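Long-range contacts in venom allergen-like (VAL) 4 protein (Schistosoma mansoni, PDB 4P27), which binds lipids and belongs to the SCP/TAPS (CAP) superfamily, although it lacks that superfamily's prototypical CAP motifs: residues I74-A79 against L135-Y140; L39-L44 against I123-E128. All blocks are in the same frame, centred on the assembly; numbering follows the deposited sequence.

Contact 1 (I74-A79 against L135-Y140); sequences IGQNLA and LIVCNY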
ATOM      1  N   ILE A  74       1.652 -12.306  -0.646  1.00 27.63           N
ATOM      2  CA  ILE A  74       2.136 -11.041  -1.180  1.00 30.55           C
ATOM      3  C   ILE A  74       0.859 -10.227  -1.455  1.00 31.79           C
ATOM      4  O   ILE A  74      -0.059 -10.744  -2.080  1.00 30.09           O
ATOM      5  CB  ILE A  74       2.919 -11.268  -2.515  1.00 29.87           C
ATOM      6  CG1 ILE A  74       4.295 -11.940  -2.246  1.00 31.90           C
ATOM      7  CG2 ILE A  74       3.093  -9.934  -3.289  1.00 30.23           C
ATOM      8  CD1 ILE A  74       5.288 -11.042  -1.458  1.00 32.16           C
ATOM      9  N   GLY A  75       0.798  -8.968  -1.013  1.00 30.85           N
ATOM     10  CA  GLY A  75      -0.247  -8.088  -1.502  1.00 25.71           C
ATOM     11  C   GLY A  75       0.379  -7.139  -2.520  1.00 25.19           C
ATOM     12  O   GLY A  75       1.576  -6.998  -2.567  1.00 24.41           O
ATOM     13  N   GLN A  76      -0.446  -6.386  -3.245  1.00 24.62           N
ATOM     14  CA  GLN A  76       0.071  -5.510  -4.306  1.00 25.47           C
ATOM     15  C   GLN A  76      -0.873  -4.322  -4.477  1.00 25.34           C
ATOM     16  O   GLN A  76      -2.088  -4.477  -4.435  1.00 24.42           O
ATOM     17  CB  GLN A  76       0.233  -6.294  -5.590  1.00 25.87           C
ATOM     18  CG  GLN A  76       0.973  -5.527  -6.687  1.00 29.94           C
ATOM     19  CD  GLN A  76       1.282  -6.457  -7.863  1.00 34.28           C
ATOM     20  OE1 GLN A  76       0.414  -6.646  -8.683  1.00 32.21           O
ATOM     21  NE2 GLN A  76       2.426  -7.140  -7.846  1.00 24.60           N
ATOM     22  N   ASN A  77      -0.313  -3.144  -4.617  1.00 22.38           N
ATOM     23  CA  ASN A  77      -1.104  -1.974  -5.019  1.00 20.27           C
ATOM     24  C   ASN A  77      -0.498  -1.524  -6.363  1.00 24.10           C
ATOM     25  O   ASN A  77       0.743  -1.533  -6.550  1.00 25.67           O
ATOM     26  CB  ASN A  77      -0.851  -0.821  -4.014  1.00 19.19           C
ATOM     27  CG  ASN A  77      -1.705  -0.933  -2.763  1.00 26.72           C
ATOM     28  OD1 ASN A  77      -2.569  -1.786  -2.694  1.00 24.79           O
ATOM     29  ND2 ASN A  77      -1.449  -0.108  -1.748  1.00 21.45           N
ATOM     30  N   LEU A  78      -1.363  -1.114  -7.282  1.00 24.19           N
ATOM     31  CA  LEU A  78      -0.932  -0.647  -8.614  1.00 26.67           C
ATOM     32  C   LEU A  78      -1.451   0.776  -8.873  1.00 29.00           C
ATOM     33  O   LEU A  78      -2.539   1.216  -8.330  1.00 25.62           O
ATOM     34  CB  LEU A  78      -1.523  -1.553  -9.698  1.00 31.05           C
ATOM     35  CG  LEU A  78      -1.213  -3.039  -9.722  1.00 36.24           C
ATOM     36  CD1 LEU A  78      -2.059  -3.758 -10.811  1.00 31.16           C
ATOM     37  CD2 LEU A  78       0.258  -3.306  -9.955  1.00 30.57           C
ATOM     38  N   ALA A  79      -0.685   1.569  -9.639  1.00 28.91           N
ATOM     39  CA  ALA A  79      -1.181   2.923  -9.964  1.00 25.20           C
ATOM     40  C   ALA A  79      -0.737   3.257 -11.402  1.00 32.63           C
ATOM     41  O   ALA A  79       0.317   2.795 -11.862  1.00 30.11           O
ATOM     42  CB  ALA A  79      -0.717   3.966  -8.979  1.00 27.75           C
ATOM     43  N   LEU A 135       3.663   3.350 -14.625  1.00 31.20           N
ATOM     44  CA  LEU A 135       3.140   2.182 -13.945  1.00 30.72           C
ATOM     45  C   LEU A 135       3.926   2.034 -12.609  1.00 31.53           C
ATOM     46  O   LEU A 135       5.127   1.837 -12.623  1.00 30.31           O
ATOM     47  CB  LEU A 135       3.332   0.968 -14.829  1.00 27.07           C
ATOM     48  CG  LEU A 135       2.719  -0.322 -14.196  1.00 30.30           C
ATOM     49  CD1 LEU A 135       1.267  -0.144 -13.744  1.00 29.15           C
ATOM     50  CD2 LEU A 135       2.716  -1.356 -15.267  1.00 31.55           C
ATOM     51  N   ILE A 136       3.247   2.258 -11.483  1.00 31.95           N
ATOM     52  CA  ILE A 136       3.813   2.009 -10.140  1.00 28.89           C
ATOM     53  C   ILE A 136       3.236   0.705  -9.503  1.00 35.11           C
ATOM     54  O   ILE A 136       1.999   0.507  -9.536  1.00 28.65           O
ATOM     55  CB  ILE A 136       3.456   3.170  -9.259  1.00 27.76           C
ATOM     56  CG1 ILE A 136       3.940   4.467  -9.941  1.00 24.47           C
ATOM     57  CG2 ILE A 136       4.025   2.971  -7.840  1.00 25.76           C
ATOM     58  CD1 ILE A 136       3.154   5.668  -9.469  1.00 24.42           C
ATOM     59  N   VAL A 137       4.137  -0.192  -9.049  1.00 26.18           N
ATOM     60  CA  VAL A 137       3.808  -1.483  -8.438  1.00 24.68           C
ATOM     61  C   VAL A 137       4.408  -1.402  -7.041  1.00 28.37           C
ATOM     62  O   VAL A 137       5.603  -1.158  -6.954  1.00 26.89           O
ATOM     63  CB  VAL A 137       4.443  -2.641  -9.188  1.00 22.73           C
ATOM     64  CG1 VAL A 137       4.113  -4.018  -8.555  1.00 24.13           C
ATOM     65  CG2 VAL A 137       3.993  -2.591 -10.671  1.00 23.33           C
ATOM     66  N   CYS A 138       3.586  -1.531  -5.976  1.00 25.90           N
ATOM     67  CA  CYS A 138       4.097  -1.811  -4.592  1.00 26.61           C
ATOM     68  C   CYS A 138       3.686  -3.190  -4.214  1.00 25.40           C
ATOM     69  O   CYS A 138       2.504  -3.551  -4.427  1.00 25.49           O
ATOM     70  CB  CYS A 138       3.539  -0.852  -3.545  1.00 24.76           C
ATOM     71  SG  CYS A 138       4.335   0.775  -3.593  1.00 32.37           S
ATOM     72  N   ASN A 139       4.675  -3.950  -3.741  1.00 25.31           N
ATOM     73  CA  ASN A 139       4.484  -5.279  -3.160  1.00 24.90           C
ATOM     74  C   ASN A 139       4.629  -5.186  -1.675  1.00 27.38           C
ATOM     75  O   ASN A 139       5.450  -4.401  -1.162  1.00 25.29           O
ATOM     76  CB  ASN A 139       5.429  -6.342  -3.696  1.00 23.53           C
ATOM     77  CG  ASN A 139       5.158  -6.654  -5.134  1.00 25.01           C
ATOM     78  OD1 ASN A 139       4.010  -6.677  -5.526  1.00 24.69           O
ATOM     79  ND2 ASN A 139       6.236  -6.862  -5.961  1.00 22.14           N
ATOM     80  N   TYR A 140       3.791  -5.967  -0.983  1.00 25.04           N
ATOM     81  CA  TYR A 140       3.708  -5.934   0.473  1.00 23.51           C
ATOM     82  C   TYR A 140       3.726  -7.444   0.972  1.00 26.79           C
ATOM     83  O   TYR A 140       3.130  -8.295   0.361  1.00 22.96           O
ATOM     84  CB  TYR A 140       2.394  -5.343   0.912  1.00 23.01           C
ATOM     85  CG  TYR A 140       2.127  -3.950   0.374  1.00 26.15           C
ATOM     86  CD1 TYR A 140       1.533  -3.763  -0.909  1.00 24.49           C
ATOM     87  CD2 TYR A 140       2.493  -2.788   1.137  1.00 27.69           C
ATOM     88  CE1 TYR A 140       1.277  -2.477  -1.413  1.00 20.58           C
ATOM     89  CE2 TYR A 140       2.215  -1.481   0.627  1.00 22.04           C
ATOM     90  CZ  TYR A 140       1.656  -1.353  -0.653  1.00 22.29           C
ATOM     91  OH  TYR A 140       1.386  -0.109  -1.174  1.00 25.50           O
TER
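Gln76 and Asn139 face each other as a non-hydrogen-bonded antiparallel pair, and their amides make the bond that the backbone leaves out at this position. Gln76 CB lies 3.7 Å from Cys138 O. From there the chain is extended, with Gln76 CG anti to the backbone N and 3.4 Å from Asn139 OD1. Gln76 CD comes 3.8 Å from Val137 CG1. At the tip, Gln76 NE2 donates to Asn139 OD1 at 2.8 Å; the N-H...O angle of 164° is nearly straight, and the donor sits in the carbonyl plane on a lone pair. The bond also lies close to the amide plane of Gln76, although the two amides are not coplanar. The remaining amide ends reach helix 43-54: Gln76 OE1 accepts from Gln52 NE2, and Asn139 ND2 donates to Leu45 O.

Strands 75-81 and 133-141 are the adjacent antiparallel pair at one side of the central sheet of the CAP-family alpha-beta-alpha sandwich, their short axes running at 162°. Six backbone bonds join Gly75, Asn77 and Ala79 to Tyr140, Cys138 and Ile136. On the sheet face shared with Gln76, Leu78 CD2 packs against Val137 CG2 at 3.9 Å, the two side chains lying side by side and both packing against helix 43-54 (Gln52, Ala53).

The other face carries Tyr140, whose ring turns its edge to Gly75; Tyr140 CD1 is 3.6 Å from Gly75 O. Asn77 crosses the tyrosine at about a right angle, its amide tilted 64° to the ring, and Asn77 CG lies 3.6 Å from Tyr140 CE1. The polar ends take partners beyond the strands, Tyr140 OH bonding to His15 NE2 and Asn77 ND2 to Asn111 O. Farther along the same face, Ala79 CB meets Ile136 CD1 at 4.3 Å.

Contact 2 (L39-L44 against I123-E128); sequences LKWNKL and IGCGYE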
ATOM      1  N   LEU A  39       7.140  -0.851   8.867  1.00 26.70           N
ATOM      2  CA  LEU A  39       7.440  -1.390   7.549  1.00 31.54           C
ATOM      3  C   LEU A  39       8.930  -1.415   7.358  1.00 33.23           C
ATOM      4  O   LEU A  39       9.524  -0.447   7.631  1.00 31.77           O
ATOM      5  CB  LEU A  39       6.877  -0.435   6.489  1.00 27.04           C
ATOM      6  CG  LEU A  39       5.394  -0.450   6.301  1.00 29.93           C
ATOM      7  CD1 LEU A  39       4.998   0.485   5.123  1.00 28.22           C
ATOM      8  CD2 LEU A  39       4.890  -1.894   6.079  1.00 24.92           C
ATOM      9  N   LYS A  40       9.505  -2.461   6.797  1.00 32.02           N
ATOM     10  CA  LYS A  40      10.891  -2.433   6.359  1.00 32.19           C
ATOM     11  C   LYS A  40      10.956  -2.660   4.863  1.00 32.80           C
ATOM     12  O   LYS A  40      10.237  -3.484   4.332  1.00 33.00           O
ATOM     13  CB  LYS A  40      11.662  -3.576   7.023  1.00 33.54           C
ATOM     14  CG  LYS A  40      11.885  -3.284   8.492  1.00 45.69           C
ATOM     15  CD  LYS A  40      12.127  -4.554   9.305  1.00 56.69           C
ATOM     16  CE  LYS A  40      12.458  -5.767   8.442  1.00 63.98           C
ATOM     17  NZ  LYS A  40      11.282  -6.675   8.539  1.00 75.22           N
ATOM     18  N   TRP A  41      11.813  -1.919   4.190  1.00 29.63           N
ATOM     19  CA  TRP A  41      11.960  -2.054   2.760  1.00 34.96           C
ATOM     20  C   TRP A  41      12.562  -3.377   2.438  1.00 35.90           C
ATOM     21  O   TRP A  41      13.369  -3.826   3.177  1.00 39.75           O
ATOM     22  CB  TRP A  41      12.923  -0.977   2.267  1.00 36.39           C
ATOM     23  CG  TRP A  41      12.989  -0.939   0.776  1.00 34.30           C
ATOM     24  CD1 TRP A  41      13.916  -1.552  -0.024  1.00 32.21           C
ATOM     25  CD2 TRP A  41      12.065  -0.279  -0.093  1.00 30.41           C
ATOM     26  NE1 TRP A  41      13.640  -1.270  -1.372  1.00 34.36           N
ATOM     27  CE2 TRP A  41      12.520  -0.477  -1.426  1.00 32.19           C
ATOM     28  CE3 TRP A  41      10.926   0.507   0.124  1.00 29.64           C
ATOM     29  CZ2 TRP A  41      11.838   0.050  -2.554  1.00 30.48           C
ATOM     30  CZ3 TRP A  41      10.247   1.071  -1.041  1.00 28.86           C
ATOM     31  CH2 TRP A  41      10.730   0.837  -2.321  1.00 29.47           C
ATOM     32  N   ASN A  42      12.225  -3.998   1.322  1.00 29.82           N
ATOM     33  CA  ASN A  42      12.727  -5.328   1.035  1.00 29.17           C
ATOM     34  C   ASN A  42      13.087  -5.388  -0.421  1.00 34.30           C
ATOM     35  O   ASN A  42      12.282  -5.024  -1.303  1.00 29.80           O
ATOM     36  CB  ASN A  42      11.707  -6.389   1.284  1.00 27.23           C
ATOM     37  CG  ASN A  42      12.217  -7.772   0.902  1.00 32.49           C
ATOM     38  OD1 ASN A  42      12.119  -8.253  -0.227  1.00 32.70           O
ATOM     39  ND2 ASN A  42      12.706  -8.463   1.900  1.00 32.69           N
ATOM     40  N   LYS A  43      14.318  -5.782  -0.707  1.00 37.54           N
ATOM     41  CA  LYS A  43      14.950  -5.532  -2.036  1.00 36.92           C
ATOM     42  C   LYS A  43      14.327  -6.475  -3.026  1.00 34.99           C
ATOM     43  O   LYS A  43      14.130  -6.133  -4.185  1.00 37.64           O
ATOM     44  CB  LYS A  43      16.456  -5.860  -1.957  1.00 46.26           C
ATOM     45  CG  LYS A  43      17.384  -4.985  -2.764  1.00 56.14           C
ATOM     46  CD  LYS A  43      18.341  -4.232  -1.842  1.00 66.79           C
ATOM     47  CE  LYS A  43      19.772  -4.719  -2.015  1.00 76.07           C
ATOM     48  NZ  LYS A  43      20.657  -4.220  -0.914  1.00 81.44           N
ATOM     49  N   LEU A  44      14.040  -7.700  -2.566  1.00 33.54           N
ATOM     50  CA  LEU A  44      13.412  -8.710  -3.403  1.00 37.99           C
ATOM     51  C   LEU A  44      11.953  -8.313  -3.841  1.00 36.87           C
ATOM     52  O   LEU A  44      11.550  -8.525  -5.028  1.00 31.02           O
ATOM     53  CB  LEU A  44      13.397 -10.076  -2.686  1.00 44.05           C
ATOM     54  CG  LEU A  44      13.690 -11.340  -3.497  1.00 61.44           C
ATOM     55  CD1 LEU A  44      13.246 -12.592  -2.722  1.00 55.85           C
ATOM     56  CD2 LEU A  44      13.182 -11.302  -4.963  1.00 56.81           C
ATOM     57  N   ILE A 123       7.854  -4.026   2.612  1.00 27.61           N
ATOM     58  CA  ILE A 123       7.340  -3.373   1.406  1.00 26.28           C
ATOM     59  C   ILE A 123       8.484  -3.263   0.369  1.00 28.14           C
ATOM     60  O   ILE A 123       9.621  -2.998   0.720  1.00 27.79           O
ATOM     61  CB  ILE A 123       6.760  -2.017   1.768  1.00 24.01           C
ATOM     62  CG1 ILE A 123       6.195  -1.319   0.508  1.00 28.04           C
ATOM     63  CG2 ILE A 123       7.845  -1.134   2.358  1.00 26.36           C
ATOM     64  CD1 ILE A 123       5.519   0.021   0.816  1.00 26.10           C
ATOM     65  N   GLY A 124       8.217  -3.455  -0.898  1.00 27.10           N
ATOM     66  CA  GLY A 124       9.125  -2.879  -1.885  1.00 31.12           C
ATOM     67  C   GLY A 124       8.384  -2.545  -3.179  1.00 34.31           C
ATOM     68  O   GLY A 124       7.516  -3.308  -3.597  1.00 29.92           O
ATOM     69  N   CYS A 125       8.764  -1.421  -3.800  1.00 28.43           N
ATOM     70  CA  CYS A 125       8.049  -0.768  -4.842  1.00 29.62           C
ATOM     71  C   CYS A 125       9.007  -0.505  -6.000  1.00 36.26           C
ATOM     72  O   CYS A 125      10.234  -0.334  -5.795  1.00 30.35           O
ATOM     73  CB  CYS A 125       7.488   0.588  -4.318  1.00 30.00           C
ATOM     74  SG  CYS A 125       6.319   0.292  -2.923  1.00 35.07           S
ATOM     75  N   GLY A 126       8.427  -0.414  -7.199  1.00 31.01           N
ATOM     76  CA  GLY A 126       9.149  -0.383  -8.449  1.00 29.76           C
ATOM     77  C   GLY A 126       8.209   0.389  -9.360  1.00 36.35           C
ATOM     78  O   GLY A 126       6.936   0.293  -9.250  1.00 30.64           O
ATOM     79  N   TYR A 127       8.791   1.187 -10.252  1.00 27.49           N
ATOM     80  CA  TYR A 127       7.945   1.932 -11.184  1.00 32.11           C
ATOM     81  C   TYR A 127       8.633   2.173 -12.533  1.00 34.28           C
ATOM     82  O   TYR A 127       9.834   2.084 -12.598  1.00 32.70           O
ATOM     83  CB  TYR A 127       7.462   3.205 -10.584  1.00 23.81           C
ATOM     84  CG  TYR A 127       8.528   4.172 -10.240  1.00 33.15           C
ATOM     85  CD1 TYR A 127       9.003   5.158 -11.204  1.00 36.77           C
ATOM     86  CD2 TYR A 127       9.114   4.148  -8.954  1.00 33.78           C
ATOM     87  CE1 TYR A 127      10.020   6.095 -10.839  1.00 35.96           C
ATOM     88  CE2 TYR A 127      10.122   5.038  -8.596  1.00 40.97           C
ATOM     89  CZ  TYR A 127      10.595   6.008  -9.521  1.00 37.34           C
ATOM     90  OH  TYR A 127      11.577   6.848  -9.017  1.00 37.64           O
ATOM     91  N   GLU A 128       7.889   2.423 -13.603  1.00 33.30           N
ATOM     92  CA  GLU A 128       8.556   2.577 -14.872  1.00 31.12           C
ATOM     93  C   GLU A 128       7.784   3.617 -15.580  1.00 32.01           C
ATOM     94  O   GLU A 128       6.546   3.697 -15.456  1.00 32.62           O
ATOM     95  CB  GLU A 128       8.586   1.236 -15.646  1.00 36.27           C
ATOM     96  CG  GLU A 128       9.034   1.306 -17.099  1.00 36.68           C
ATOM     97  CD  GLU A 128      10.551   1.165 -17.189  1.00 39.88           C
ATOM     98  OE1 GLU A 128      11.196   1.545 -16.215  1.00 43.92           O
ATOM     99  OE2 GLU A 128      11.097   0.678 -18.216  1.00 52.83           O
TER
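Trp41 lays its indole over the backbone of Gly124. Gly124 CA is 4.0 Å from the centroid of the six-membered ring and only 6° off its normal, a CH-pi contact over the face. Ile123 O is 3.7 Å from Trp41 CD2. The outer carbon, Trp41 CH2, continues to Cys125, 3.3 Å from its N and 3.8 Å from its CB, while Cys125 SG makes an oblique sulfur-aromatic contact with the ring. At the inner end, Trp41 CE3 meets Ile123 CG2 at 4.1 Å, and Leu39 CD1 touches the same methyl. A chi1 of -173° puts Trp41 CG anti to the backbone N.

Two backbone bonds join these segments, Ile123 N to Lys40 O at 3.0 Å and Asn42 N to Ile123 O at 2.9 Å, and Lys40 adds another to Glu121. The bond from Asn42 is bent, at 133°. The two flank a single parallel bridge between Trp41 and Ile123, which makes the short strand 40-41 an outermost member of the sheet.

In the next shell, Leu39 and Ile123 both pack on His15 of helix 6-22. Asn42 is the N-cap of helix 43-54, and its OD1 accepts from Leu45 N. Cys125 is tied by its disulfide to Cys138 of strand 133-141, and its O accepts from Gln8 NE2.

The backbone bonds are thus supplemented by apolar and CH-pi contact of the indole with Gly124 and Cys125; at Gly124 no side chain stands between the CA-H and the ring face.

Contacts 1 and 2 have centres about 9 Å apart and lie in the same four-stranded sheet, whose order is 40-41, 122-130, 133-141, 75-81. Each therefore joins an outermost strand to one of the two central strands, contact 2 by a parallel pairing and contact 1 by an antiparallel one. Strands 122-130 and 133-141 are consecutive neighbours, coupled by backbone bonds and by the Cys125-Cys138 disulfide. Along the chain the segments alternate: 39-44, 74-79, 123-128, 135-140. The late hairpin 122-141 is inserted between the two earlier strands and so completes the open sheet, which ties widely separated parts of the CAP domain together.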